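Vv2_1132 (Vibrio vulnificus CMCP6, PDB 5Y9S) probably binds DNA as a tetrameric LysR-type transcriptional regulator, with a helix-turn-helix domain joined to an effector-binding domain of the periplasmic-binding-protein type. Local coordinates at residues I200-Y205 with L224-V229; V183-P188 with K240-G245; K171-V176 with C283-T288. All coordinates share one frame; numbering follows the deposited sequence.

Contact 1: residues I200-Y205 with L224-V229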
ATOM      1  N   ILE D 200     -22.686  43.350  13.122  1.00 51.75           N
ATOM      2  CA  ILE D 200     -22.693  42.488  14.302  1.00 47.35           C
ATOM      3  C   ILE D 200     -21.748  41.326  14.051  1.00 42.30           C
ATOM      4  O   ILE D 200     -21.883  40.648  13.025  1.00 40.45           O
ATOM      5  CB  ILE D 200     -24.102  41.959  14.611  1.00 50.05           C
ATOM      6  CG1 ILE D 200     -25.153  43.013  14.257  1.00 51.45           C
ATOM      7  CG2 ILE D 200     -24.179  41.536  16.052  1.00 51.67           C
ATOM      8  CD1 ILE D 200     -26.576  42.520  14.380  1.00 49.67           C
ATOM      9  N   PRO D 201     -20.810  41.051  14.950  1.00 33.71           N
ATOM     10  CA  PRO D 201     -19.983  39.854  14.795  1.00 29.30           C
ATOM     11  C   PRO D 201     -20.857  38.612  14.881  1.00 36.18           C
ATOM     12  O   PRO D 201     -21.744  38.509  15.732  1.00 35.20           O
ATOM     13  CB  PRO D 201     -18.998  39.938  15.967  1.00 39.50           C
ATOM     14  CG  PRO D 201     -19.143  41.332  16.521  1.00 40.38           C
ATOM     15  CD  PRO D 201     -20.537  41.751  16.212  1.00 40.32           C
ATOM     16  N   TYR D 202     -20.603  37.670  13.978  1.00 33.56           N
ATOM     17  CA  TYR D 202     -21.480  36.529  13.766  1.00 31.08           C
ATOM     18  C   TYR D 202     -20.683  35.256  13.992  1.00 27.12           C
ATOM     19  O   TYR D 202     -19.649  35.053  13.347  1.00 29.56           O
ATOM     20  CB  TYR D 202     -22.070  36.574  12.355  1.00 29.48           C
ATOM     21  CG  TYR D 202     -22.831  35.333  11.945  1.00 33.97           C
ATOM     22  CD1 TYR D 202     -23.694  34.686  12.827  1.00 37.61           C
ATOM     23  CD2 TYR D 202     -22.703  34.821  10.667  1.00 33.64           C
ATOM     24  CE1 TYR D 202     -24.397  33.548  12.446  1.00 30.02           C
ATOM     25  CE2 TYR D 202     -23.409  33.691  10.270  1.00 32.25           C
ATOM     26  CZ  TYR D 202     -24.246  33.060  11.165  1.00 34.47           C
ATOM     27  OH  TYR D 202     -24.929  31.935  10.763  1.00 50.48           O
ATOM     28  N   LEU D 203     -21.157  34.409  14.917  1.00 28.80           N
ATOM     29  CA  LEU D 203     -20.534  33.117  15.221  1.00 27.94           C
ATOM     30  C   LEU D 203     -21.354  32.030  14.526  1.00 25.96           C
ATOM     31  O   LEU D 203     -22.472  31.728  14.950  1.00 22.34           O
ATOM     32  CB  LEU D 203     -20.471  32.872  16.728  1.00 21.66           C
ATOM     33  CG  LEU D 203     -20.111  34.048  17.640  1.00 27.94           C
ATOM     34  CD1 LEU D 203     -20.707  33.854  19.047  1.00 31.11           C
ATOM     35  CD2 LEU D 203     -18.607  34.208  17.723  1.00 20.60           C
ATOM     36  N   SER D 204     -20.794  31.438  13.476  1.00 26.61           N
ATOM     37  CA  SER D 204     -21.566  30.702  12.483  1.00 25.95           C
ATOM     38  C   SER D 204     -21.174  29.227  12.432  1.00 23.93           C
ATOM     39  O   SER D 204     -20.139  28.802  12.962  1.00 29.65           O
ATOM     40  CB  SER D 204     -21.364  31.309  11.096  1.00 18.36           C
ATOM     41  OG  SER D 204     -20.052  31.029  10.646  1.00 29.90           O
ATOM     42  N   TYR D 205     -22.008  28.445  11.749  1.00 20.47           N
ATOM     43  CA  TYR D 205     -21.731  27.031  11.537  1.00 22.27           C
ATOM     44  C   TYR D 205     -20.984  26.828  10.228  1.00 15.45           C
ATOM     45  O   TYR D 205     -21.137  27.596   9.276  1.00 20.38           O
ATOM     46  CB  TYR D 205     -23.017  26.227  11.505  1.00 22.94           C
ATOM     47  CG  TYR D 205     -23.749  26.120  12.823  1.00 27.10           C
ATOM     48  CD1 TYR D 205     -23.471  25.092  13.701  1.00 16.14           C
ATOM     49  CD2 TYR D 205     -24.774  27.011  13.152  1.00 23.69           C
ATOM     50  CE1 TYR D 205     -24.155  24.954  14.896  1.00 16.59           C
ATOM     51  CE2 TYR D 205     -25.460  26.892  14.335  1.00 17.47           C
ATOM     52  CZ  TYR D 205     -25.150  25.860  15.204  1.00 27.35           C
ATOM     53  OH  TYR D 205     -25.828  25.734  16.388  1.00 26.47           O
ATOM     54  N   LEU D 224     -30.082  42.354   8.893  1.00 53.27           N
ATOM     55  CA  LEU D 224     -28.869  42.400   9.693  1.00 61.17           C
ATOM     56  C   LEU D 224     -27.653  42.503   8.786  1.00 65.20           C
ATOM     57  O   LEU D 224     -27.697  42.157   7.604  1.00 70.65           O
ATOM     58  CB  LEU D 224     -28.737  41.156  10.583  1.00 59.89           C
ATOM     59  CG  LEU D 224     -29.685  41.033  11.777  1.00 64.19           C
ATOM     60  CD1 LEU D 224     -29.884  42.388  12.458  1.00 62.33           C
ATOM     61  CD2 LEU D 224     -31.015  40.440  11.347  1.00 67.73           C
ATOM     62  N   THR D 225     -26.558  42.984   9.361  1.00 59.40           N
ATOM     63  CA  THR D 225     -25.254  42.950   8.708  1.00 58.21           C
ATOM     64  C   THR D 225     -24.353  42.104   9.604  1.00 51.51           C
ATOM     65  O   THR D 225     -23.707  42.611  10.524  1.00 55.33           O
ATOM     66  CB  THR D 225     -24.702  44.359   8.481  1.00 61.28           C
ATOM     67  OG1 THR D 225     -25.727  45.174   7.899  1.00 74.10           O
ATOM     68  CG2 THR D 225     -23.494  44.325   7.541  1.00 45.07           C
ATOM     69  N   LEU D 226     -24.323  40.807   9.331  1.00 47.24           N
ATOM     70  CA  LEU D 226     -23.588  39.850  10.146  1.00 46.98           C
ATOM     71  C   LEU D 226     -22.207  39.620   9.545  1.00 52.82           C
ATOM     72  O   LEU D 226     -22.089  39.103   8.430  1.00 57.56           O
ATOM     73  CB  LEU D 226     -24.354  38.532  10.252  1.00 37.45           C
ATOM     74  CG  LEU D 226     -25.816  38.658  10.672  1.00 39.11           C
ATOM     75  CD1 LEU D 226     -26.487  37.300  10.681  1.00 40.50           C
ATOM     76  CD2 LEU D 226     -25.921  39.324  12.039  1.00 40.46           C
ATOM     77  N   LYS D 227     -21.165  39.989  10.294  1.00 44.80           N
ATOM     78  CA  LYS D 227     -19.800  39.759   9.854  1.00 51.87           C
ATOM     79  C   LYS D 227     -19.264  38.483  10.492  1.00 49.49           C
ATOM     80  O   LYS D 227     -19.006  38.469  11.704  1.00 45.41           O
ATOM     81  CB  LYS D 227     -18.916  40.952  10.213  1.00 52.49           C
ATOM     82  CG  LYS D 227     -17.422  40.673  10.156  1.00 53.32           C
ATOM     83  CD  LYS D 227     -16.653  41.782  10.857  1.00 63.22           C
ATOM     84  CE  LYS D 227     -15.534  41.247  11.743  1.00 62.85           C
ATOM     85  NZ  LYS D 227     -15.503  41.943  13.079  1.00 62.16           N
ATOM     86  N   PRO D 228     -19.075  37.397   9.725  1.00 49.96           N
ATOM     87  CA  PRO D 228     -18.518  36.160  10.292  1.00 41.74           C
ATOM     88  C   PRO D 228     -17.148  36.319  10.923  1.00 38.78           C
ATOM     89  O   PRO D 228     -16.157  36.525  10.223  1.00 47.08           O
ATOM     90  CB  PRO D 228     -18.442  35.225   9.077  1.00 34.77           C
ATOM     91  CG  PRO D 228     -18.466  36.103   7.921  1.00 47.32           C
ATOM     92  CD  PRO D 228     -19.374  37.239   8.297  1.00 50.83           C
ATOM     93  N   VAL D 229     -17.076  36.185  12.243  1.00 38.55           N
ATOM     94  CA  VAL D 229     -15.806  36.229  12.961  1.00 37.53           C
ATOM     95  C   VAL D 229     -15.335  34.862  13.416  1.00 30.33           C
ATOM     96  O   VAL D 229     -14.200  34.754  13.909  1.00 44.20           O
ATOM     97  CB  VAL D 229     -15.878  37.174  14.182  1.00 41.27           C
ATOM     98  CG1 VAL D 229     -16.426  38.533  13.784  1.00 37.33           C
ATOM     99  CG2 VAL D 229     -16.738  36.559  15.262  1.00 37.14           C
TER
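Tyr202 and Leu226 meet CB to CB at 3.7 Å, on the sheet face that also carries Ile200. Tyr202 CG lies anti to the backbone N (chi1 171°), where it is 3.9 Å from Leu226 CB. The ring has an aliphatic group on each side: Leu226 CD1 sits over the centre of one face, and Ser204 CB comes against the opposite face nearer the rim. Further along, Ile200 and Leu226 run side by side, and Ile200 CD1 touches Leu224 CD1 at 3.8 Å. Pro201 CB meets Val229 CG1 at 3.7 Å, while the second Val229 methyl reaches Leu203 CD2.

The backbones are parallel strands with a marked twist, their directions 55° apart. Ile200 N gives a nearly straight bond of 2.9 Å to Thr225 O, and Lys227 N answers to Ile200 O. Tyr202 N then reaches Lys227 O from above the carbonyl plane. Val229 N donates to Tyr202 O, and the pairing continues through Ser204 with Phe230 and Thr232. Helix 210-220 makes the connection in this beta-alpha-beta crossover; Val215 and Leu219 pack on Tyr202, whose OH bonds Glu216.

Pro201 and Pro228 sit where this ladder needs no N-H, so their lack of one costs it no bond; their CA-H...O contacts are additional. Tyr202 is held by carbon around its ring and by a carboxylate at its tip.

Contact 2: residues V183-P188 with K240-G245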
ATOM      1  N   VAL D 183     -32.335  29.670  18.005  1.00 21.85           N
ATOM      2  CA  VAL D 183     -32.542  31.072  18.384  1.00 23.69           C
ATOM      3  C   VAL D 183     -31.239  31.850  18.404  1.00 22.51           C
ATOM      4  O   VAL D 183     -30.178  31.275  18.666  1.00 21.98           O
ATOM      5  CB  VAL D 183     -33.238  31.172  19.743  1.00 27.35           C
ATOM      6  CG1 VAL D 183     -34.568  30.417  19.685  1.00 23.60           C
ATOM      7  CG2 VAL D 183     -32.319  30.649  20.858  1.00 23.25           C
ATOM      8  N   PRO D 184     -31.265  33.144  18.104  1.00 26.43           N
ATOM      9  CA  PRO D 184     -30.044  33.954  18.221  1.00 23.94           C
ATOM     10  C   PRO D 184     -29.819  34.333  19.679  1.00 23.67           C
ATOM     11  O   PRO D 184     -30.734  34.815  20.351  1.00 36.78           O
ATOM     12  CB  PRO D 184     -30.350  35.182  17.363  1.00 25.22           C
ATOM     13  CG  PRO D 184     -31.854  35.329  17.473  1.00 28.65           C
ATOM     14  CD  PRO D 184     -32.411  33.926  17.601  1.00 23.64           C
ATOM     15  N   VAL D 185     -28.603  34.098  20.172  1.00 23.37           N
ATOM     16  CA  VAL D 185     -28.242  34.408  21.550  1.00 23.97           C
ATOM     17  C   VAL D 185     -27.021  35.314  21.574  1.00 29.26           C
ATOM     18  O   VAL D 185     -26.227  35.357  20.628  1.00 23.59           O
ATOM     19  CB  VAL D 185     -27.954  33.147  22.390  1.00 25.28           C
ATOM     20  CG1 VAL D 185     -29.237  32.331  22.598  1.00 27.55           C
ATOM     21  CG2 VAL D 185     -26.822  32.336  21.745  1.00 22.66           C
ATOM     22  N   VAL D 186     -26.868  36.018  22.701  1.00 25.09           N
ATOM     23  CA  VAL D 186     -25.810  37.006  22.872  1.00 25.64           C
ATOM     24  C   VAL D 186     -25.530  37.161  24.358  1.00 27.51           C
ATOM     25  O   VAL D 186     -26.412  36.954  25.195  1.00 28.06           O
ATOM     26  CB  VAL D 186     -26.206  38.357  22.218  1.00 29.72           C
ATOM     27  CG1 VAL D 186     -27.332  39.002  22.967  1.00 26.93           C
ATOM     28  CG2 VAL D 186     -25.015  39.283  22.131  1.00 38.98           C
ATOM     29  N   ALA D 187     -24.293  37.529  24.687  1.00 27.37           N
ATOM     30  CA  ALA D 187     -23.966  37.812  26.075  1.00 27.07           C
ATOM     31  C   ALA D 187     -24.716  39.068  26.523  1.00 34.46           C
ATOM     32  O   ALA D 187     -24.937  39.979  25.719  1.00 28.39           O
ATOM     33  CB  ALA D 187     -22.455  37.988  26.253  1.00 27.05           C
ATOM     34  N   PRO D 188     -25.156  39.128  27.782  1.00 36.22           N
ATOM     35  CA  PRO D 188     -25.981  40.272  28.208  1.00 36.97           C
ATOM     36  C   PRO D 188     -25.312  41.618  28.007  1.00 35.68           C
ATOM     37  O   PRO D 188     -25.990  42.595  27.667  1.00 44.36           O
ATOM     38  CB  PRO D 188     -26.231  39.976  29.691  1.00 37.92           C
ATOM     39  CG  PRO D 188     -26.166  38.482  29.778  1.00 40.73           C
ATOM     40  CD  PRO D 188     -25.082  38.082  28.818  1.00 37.89           C
ATOM     41  N   LYS D 240     -19.825  28.747  24.011  1.00 20.73           N
ATOM     42  CA  LYS D 240     -18.710  29.320  24.764  1.00 23.16           C
ATOM     43  C   LYS D 240     -18.347  30.694  24.228  1.00 23.79           C
ATOM     44  O   LYS D 240     -18.248  31.661  24.987  1.00 22.43           O
ATOM     45  CB  LYS D 240     -17.479  28.408  24.721  1.00 21.35           C
ATOM     46  CG  LYS D 240     -17.578  27.185  25.585  1.00 20.63           C
ATOM     47  CD  LYS D 240     -17.937  27.523  27.019  1.00 26.56           C
ATOM     48  CE  LYS D 240     -18.080  26.231  27.836  1.00 43.25           C
ATOM     49  NZ  LYS D 240     -17.097  26.169  28.975  1.00 48.63           N
ATOM     50  N   MET D 241     -18.155  30.792  22.908  1.00 28.76           N
ATOM     51  CA  MET D 241     -17.824  32.064  22.275  1.00 22.23           C
ATOM     52  C   MET D 241     -18.870  33.119  22.587  1.00 27.87           C
ATOM     53  O   MET D 241     -18.536  34.283  22.845  1.00 35.83           O
ATOM     54  CB  MET D 241     -17.723  31.868  20.760  1.00 22.59           C
ATOM     55  CG  MET D 241     -16.428  31.208  20.268  1.00 31.87           C
ATOM     56  SD  MET D 241     -14.949  31.842  21.097  1.00 31.80           S
ATOM     57  CE  MET D 241     -14.470  33.063  19.911  1.00 20.59           C
ATOM     58  N   ALA D 242     -20.150  32.747  22.522  1.00 21.96           N
ATOM     59  CA  ALA D 242     -21.182  33.754  22.732  1.00 26.20           C
ATOM     60  C   ALA D 242     -21.172  34.249  24.174  1.00 27.88           C
ATOM     61  O   ALA D 242     -21.358  35.448  24.430  1.00 24.48           O
ATOM     62  CB  ALA D 242     -22.546  33.193  22.345  1.00 24.66           C
ATOM     63  N   ILE D 243     -20.934  33.342  25.127  1.00 23.63           N
ATOM     64  CA  ILE D 243     -20.911  33.752  26.533  1.00 28.96           C
ATOM     65  C   ILE D 243     -19.862  34.829  26.741  1.00 32.14           C
ATOM     66  O   ILE D 243     -20.083  35.804  27.469  1.00 31.69           O
ATOM     67  CB  ILE D 243     -20.642  32.543  27.448  1.00 28.08           C
ATOM     68  CG1 ILE D 243     -21.823  31.579  27.475  1.00 24.12           C
ATOM     69  CG2 ILE D 243     -20.281  32.999  28.863  1.00 25.45           C
ATOM     70  CD1 ILE D 243     -21.559  30.385  28.390  1.00 25.88           C
ATOM     71  N   GLY D 244     -18.703  34.668  26.098  1.00 31.90           N
ATOM     72  CA  GLY D 244     -17.623  35.624  26.164  1.00 30.27           C
ATOM     73  C   GLY D 244     -17.832  36.867  25.337  1.00 25.47           C
ATOM     74  O   GLY D 244     -16.906  37.670  25.214  1.00 30.32           O
ATOM     75  N   GLY D 245     -19.017  37.060  24.769  1.00 25.36           N
ATOM     76  CA  GLY D 245     -19.303  38.297  24.067  1.00 25.79           C
ATOM     77  C   GLY D 245     -18.655  38.445  22.709  1.00 37.50           C
ATOM     78  O   GLY D 245     -18.558  39.568  22.209  1.00 40.15           O
TER
HETATM   79  O   HOH W   1     -21.962  37.390  22.779  1.00 24.90           O
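A Schellman motif closes helix 235-243 where Ala187, just past the end of strand 172-186, comes up against the helix's C-terminal carbonyls. Ala187 CB points at the helix end and lies 3.3 Å from Ala242 O and 3.4 Å from Ile243 O, with Gly245 CA at 3.8 Å completing the small patch it covers. No direct hydrogen bond joins the two segments. A water does the polar work instead: it accepts from Ala187 N at 3.0 Å and donates to Ala242 O at 2.6 Å, tying the first residue beyond the strand to the helix terminus. Two residues earlier, and likewise directed at the helix, Val185 CG2 approaches Ala242 CB at 4.4 Å, a looser apolar touch.

The motif explains why Ala242 O is so heavily used. Gly245 takes up positive phi (75°), a conformation that favours glycine, and so turns the chain back over the helix end; its N bonds Ala242 O at 2.9 Å, while Ala246 N returns to Met241 O. Ala242 O therefore receives both the capping N-H and the water, with the Ala187 methyl lying close beside it. Such a carbonyl, at the negative end of a helix dipole, would be expected to attract donors.

In the fold this is helix-on-sheet packing within the LysR effector-binding domain. Strand 248-252 flanks Val185 through backbone bonding with Ala249, and Leu203 of strand 199-205 packs on Met241 and Ala242. At the helix flank Met241 also meets Phe118 of the second subunit, and Lys240 packs on that subunit's Val111.

Contact 3: residues K171-V176 with C283-T288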
ATOM      1  N   LYS D 171     -38.384  -0.271   5.951  1.00 60.79           N
ATOM      2  CA  LYS D 171     -37.060  -0.586   6.472  1.00 50.44           C
ATOM      3  C   LYS D 171     -36.813   0.092   7.818  1.00 46.41           C
ATOM      4  O   LYS D 171     -36.343  -0.548   8.769  1.00 43.99           O
ATOM      5  CB  LYS D 171     -35.995  -0.163   5.455  1.00 47.30           C
ATOM      6  CG  LYS D 171     -36.082  -0.875   4.109  1.00 51.22           C
ATOM      7  CD  LYS D 171     -34.724  -0.949   3.394  1.00 55.60           C
ATOM      8  CE  LYS D 171     -34.331   0.381   2.734  1.00 55.68           C
ATOM      9  NZ  LYS D 171     -33.113   0.255   1.855  1.00 52.87           N
ATOM     10  N   LEU D 172     -37.126   1.385   7.906  1.00 41.80           N
ATOM     11  CA  LEU D 172     -36.868   2.191   9.088  1.00 34.22           C
ATOM     12  C   LEU D 172     -38.162   2.757   9.646  1.00 41.71           C
ATOM     13  O   LEU D 172     -39.097   3.070   8.898  1.00 41.42           O
ATOM     14  CB  LEU D 172     -35.922   3.359   8.786  1.00 27.64           C
ATOM     15  CG  LEU D 172     -34.668   2.989   8.007  1.00 29.10           C
ATOM     16  CD1 LEU D 172     -33.858   4.226   7.634  1.00 31.17           C
ATOM     17  CD2 LEU D 172     -33.845   2.022   8.826  1.00 30.24           C
ATOM     18  N   GLU D 173     -38.196   2.900  10.968  1.00 37.90           N
ATOM     19  CA  GLU D 173     -39.224   3.678  11.639  1.00 33.45           C
ATOM     20  C   GLU D 173     -38.604   4.940  12.235  1.00 40.26           C
ATOM     21  O   GLU D 173     -37.448   4.941  12.666  1.00 42.55           O
ATOM     22  CB  GLU D 173     -39.914   2.874  12.733  1.00 25.16           C
ATOM     23  CG  GLU D 173     -41.144   3.564  13.318  1.00 29.54           C
ATOM     24  CD  GLU D 173     -41.703   2.830  14.515  1.00 42.57           C
ATOM     25  OE1 GLU D 173     -42.593   3.392  15.183  1.00 50.62           O
ATOM     26  OE2 GLU D 173     -41.255   1.695  14.788  1.00 45.57           O
ATOM     27  N   LYS D 174     -39.384   6.018  12.254  1.00 36.29           N
ATOM     28  CA  LYS D 174     -38.905   7.304  12.728  1.00 33.14           C
ATOM     29  C   LYS D 174     -39.919   7.904  13.683  1.00 37.44           C
ATOM     30  O   LYS D 174     -41.129   7.731  13.517  1.00 49.77           O
ATOM     31  CB  LYS D 174     -38.626   8.266  11.570  1.00 37.93           C
ATOM     32  CG  LYS D 174     -39.790   9.138  11.118  1.00 43.41           C
ATOM     33  CD  LYS D 174     -39.347  10.111  10.028  1.00 39.97           C
ATOM     34  CE  LYS D 174     -40.486  11.036   9.627  1.00 51.86           C
ATOM     35  NZ  LYS D 174     -41.728  10.287   9.225  1.00 59.47           N
ATOM     36  N   CYS D 175     -39.409   8.574  14.707  1.00 38.43           N
ATOM     37  CA  CYS D 175     -40.236   9.259  15.682  1.00 45.60           C
ATOM     38  C   CYS D 175     -39.574  10.586  16.016  1.00 46.12           C
ATOM     39  O   CYS D 175     -38.384  10.794  15.756  1.00 40.61           O
ATOM     40  CB  CYS D 175     -40.450   8.423  16.948  1.00 39.40           C
ATOM     41  SG  CYS D 175     -39.182   8.642  18.213  1.00 44.13           S
ATOM     42  N   VAL D 176     -40.375  11.482  16.576  1.00 42.93           N
ATOM     43  CA  VAL D 176     -39.966  12.844  16.872  1.00 30.29           C
ATOM     44  C   VAL D 176     -39.578  12.887  18.342  1.00 34.12           C
ATOM     45  O   VAL D 176     -40.414  12.643  19.218  1.00 41.01           O
ATOM     46  CB  VAL D 176     -41.097  13.839  16.561  1.00 34.22           C
ATOM     47  CG1 VAL D 176     -40.709  15.269  16.963  1.00 31.64           C
ATOM     48  CG2 VAL D 176     -41.473  13.760  15.081  1.00 31.90           C
ATOM     49  N   CYS D 283     -35.564  10.335  16.064  1.00 31.50           N
ATOM     50  CA  CYS D 283     -34.920   9.068  16.363  1.00 29.98           C
ATOM     51  C   CYS D 283     -35.424   8.029  15.371  1.00 34.02           C
ATOM     52  O   CYS D 283     -36.637   7.841  15.230  1.00 43.58           O
ATOM     53  CB  CYS D 283     -35.188   8.628  17.799  1.00 29.85           C
ATOM     54  SG  CYS D 283     -34.287   7.116  18.206  1.00 41.24           S
ATOM     55  N   TYR D 284     -34.494   7.370  14.685  1.00 24.31           N
ATOM     56  CA  TYR D 284     -34.761   6.330  13.702  1.00 26.02           C
ATOM     57  C   TYR D 284     -34.386   4.960  14.244  1.00 36.03           C
ATOM     58  O   TYR D 284     -33.419   4.824  15.004  1.00 39.46           O
ATOM     59  CB  TYR D 284     -33.955   6.546  12.429  1.00 17.90           C
ATOM     60  CG  TYR D 284     -34.469   7.623  11.535  1.00 30.00           C
ATOM     61  CD1 TYR D 284     -35.416   7.343  10.566  1.00 27.31           C
ATOM     62  CD2 TYR D 284     -33.970   8.916  11.622  1.00 30.34           C
ATOM     63  CE1 TYR D 284     -35.871   8.327   9.718  1.00 35.09           C
ATOM     64  CE2 TYR D 284     -34.421   9.906  10.778  1.00 35.98           C
ATOM     65  CZ  TYR D 284     -35.377   9.609   9.833  1.00 42.73           C
ATOM     66  OH  TYR D 284     -35.839  10.595   8.991  1.00 52.70           O
ATOM     67  N   ARG D 285     -35.124   3.936  13.805  1.00 31.89           N
ATOM     68  CA  ARG D 285     -34.797   2.559  14.156  1.00 30.65           C
ATOM     69  C   ARG D 285     -35.135   1.632  12.995  1.00 37.17           C
ATOM     70  O   ARG D 285     -35.815   2.015  12.042  1.00 43.64           O
ATOM     71  CB  ARG D 285     -35.520   2.129  15.432  1.00 25.21           C
ATOM     72  CG  ARG D 285     -36.928   1.626  15.200  1.00 36.48           C
ATOM     73  CD  ARG D 285     -37.403   0.738  16.356  1.00 41.06           C
ATOM     74  NE  ARG D 285     -38.853   0.809  16.516  1.00 43.37           N
ATOM     75  CZ  ARG D 285     -39.517   0.386  17.588  1.00 45.40           C
ATOM     76  NH1 ARG D 285     -38.874  -0.157  18.616  1.00 43.62           N
ATOM     77  NH2 ARG D 285     -40.836   0.513  17.630  1.00 46.06           N
ATOM     78  N   SER D 286     -34.640   0.398  13.081  1.00 37.46           N
ATOM     79  CA  SER D 286     -34.916  -0.617  12.075  1.00 34.64           C
ATOM     80  C   SER D 286     -36.230  -1.319  12.370  1.00 40.14           C
ATOM     81  O   SER D 286     -36.512  -1.679  13.516  1.00 38.62           O
ATOM     82  CB  SER D 286     -33.807  -1.667  12.018  1.00 36.58           C
ATOM     83  OG  SER D 286     -34.125  -2.639  11.035  1.00 35.51           O
ATOM     84  N   THR D 287     -37.018  -1.547  11.314  1.00 41.23           N
ATOM     85  CA  THR D 287     -38.276  -2.269  11.486  1.00 44.24           C
ATOM     86  C   THR D 287     -38.044  -3.751  11.776  1.00 39.60           C
ATOM     87  O   THR D 287     -38.835  -4.361  12.503  1.00 47.33           O
ATOM     88  CB  THR D 287     -39.159  -2.090  10.252  1.00 40.80           C
ATOM     89  OG1 THR D 287     -38.425  -2.472   9.086  1.00 44.92           O
ATOM     90  CG2 THR D 287     -39.590  -0.628  10.106  1.00 32.03           C
ATOM     91  N   THR D 288     -36.960  -4.335  11.253  1.00 36.63           N
ATOM     92  CA  THR D 288     -36.603  -5.737  11.449  1.00 39.33           C
ATOM     93  C   THR D 288     -35.745  -5.991  12.693  1.00 51.87           C
ATOM     94  O   THR D 288     -35.128  -7.055  12.787  1.00 53.93           O
ATOM     95  CB  THR D 288     -35.852  -6.275  10.222  1.00 44.22           C
ATOM     96  OG1 THR D 288     -34.590  -5.605  10.081  1.00 50.19           O
ATOM     97  CG2 THR D 288     -36.657  -6.076   8.959  1.00 44.69           C
TER
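Lys174 CB presses on Tyr284 CE1 at 3.3 Å, the two side chains lying alongside each other and pointing the same way in a non-hydrogen-bonded pair of the antiparallel ladder. The tight packing lies around Tyr284 and Leu172, which both meet Phe143 and Leu146 of helix 139-147, and at buried Cys283, covered by Trp298. The loose side is the exposed end of Lys174, whose chain runs past the phenol and away.

On the opposite face from Lys174 and Tyr284, Glu173 and Arg285 lie side by side. Glu173 CG is anti to its backbone N (chi1 -171°), and the extended chain carries the carboxylate to the guanidinium edge. Both nitrogens close on one oxygen: Glu173 OE2 is 3.1 Å from Arg285 NE and equally far from NH2, lying in the guanidinium plane. The carboxylate is turned 47° from that plane. Asp295 engages Arg285 NH1, and Trp298 makes a cation-pi contact with the same guanidinium.

Two reciprocal backbone pairs, Glu173 with Arg285 and Cys175 with Cys283, fix the register. At the end of the ladder Thr287 N donates to Lys171 O at 2.8 Å in an almost straight bond (176°), while the Lys171 ammonium turns off to Glu147.

With two acidic partners and an aromatic ring about it, Arg285 would be expected to stay charged; it links strand 172-176 through Glu173 and helix 292-300 through Asp295 and Trp298.

All three contacts lie in the effector-binding domain and reach one mixed sheet, yet they gather at two distant places. Contacts 1 and 2 are neighbours, with centres 12 Å apart, and they touch where Leu203 packs on Met241 and Ala242. Contact 3 lies about 37 Å from contact 1 and 36 Å from contact 2, centre to centre. Strand 172-186 spans that gap: its start pairs in contact 3 and its end reaches contact 2. Along the chain, 171-176 comes first and 283-288 last, enclosing contact 2, which in turn encloses contact 1. This chain path, out and back, matches the two-lobed periplasmic-binding-protein architecture of LysR regulators.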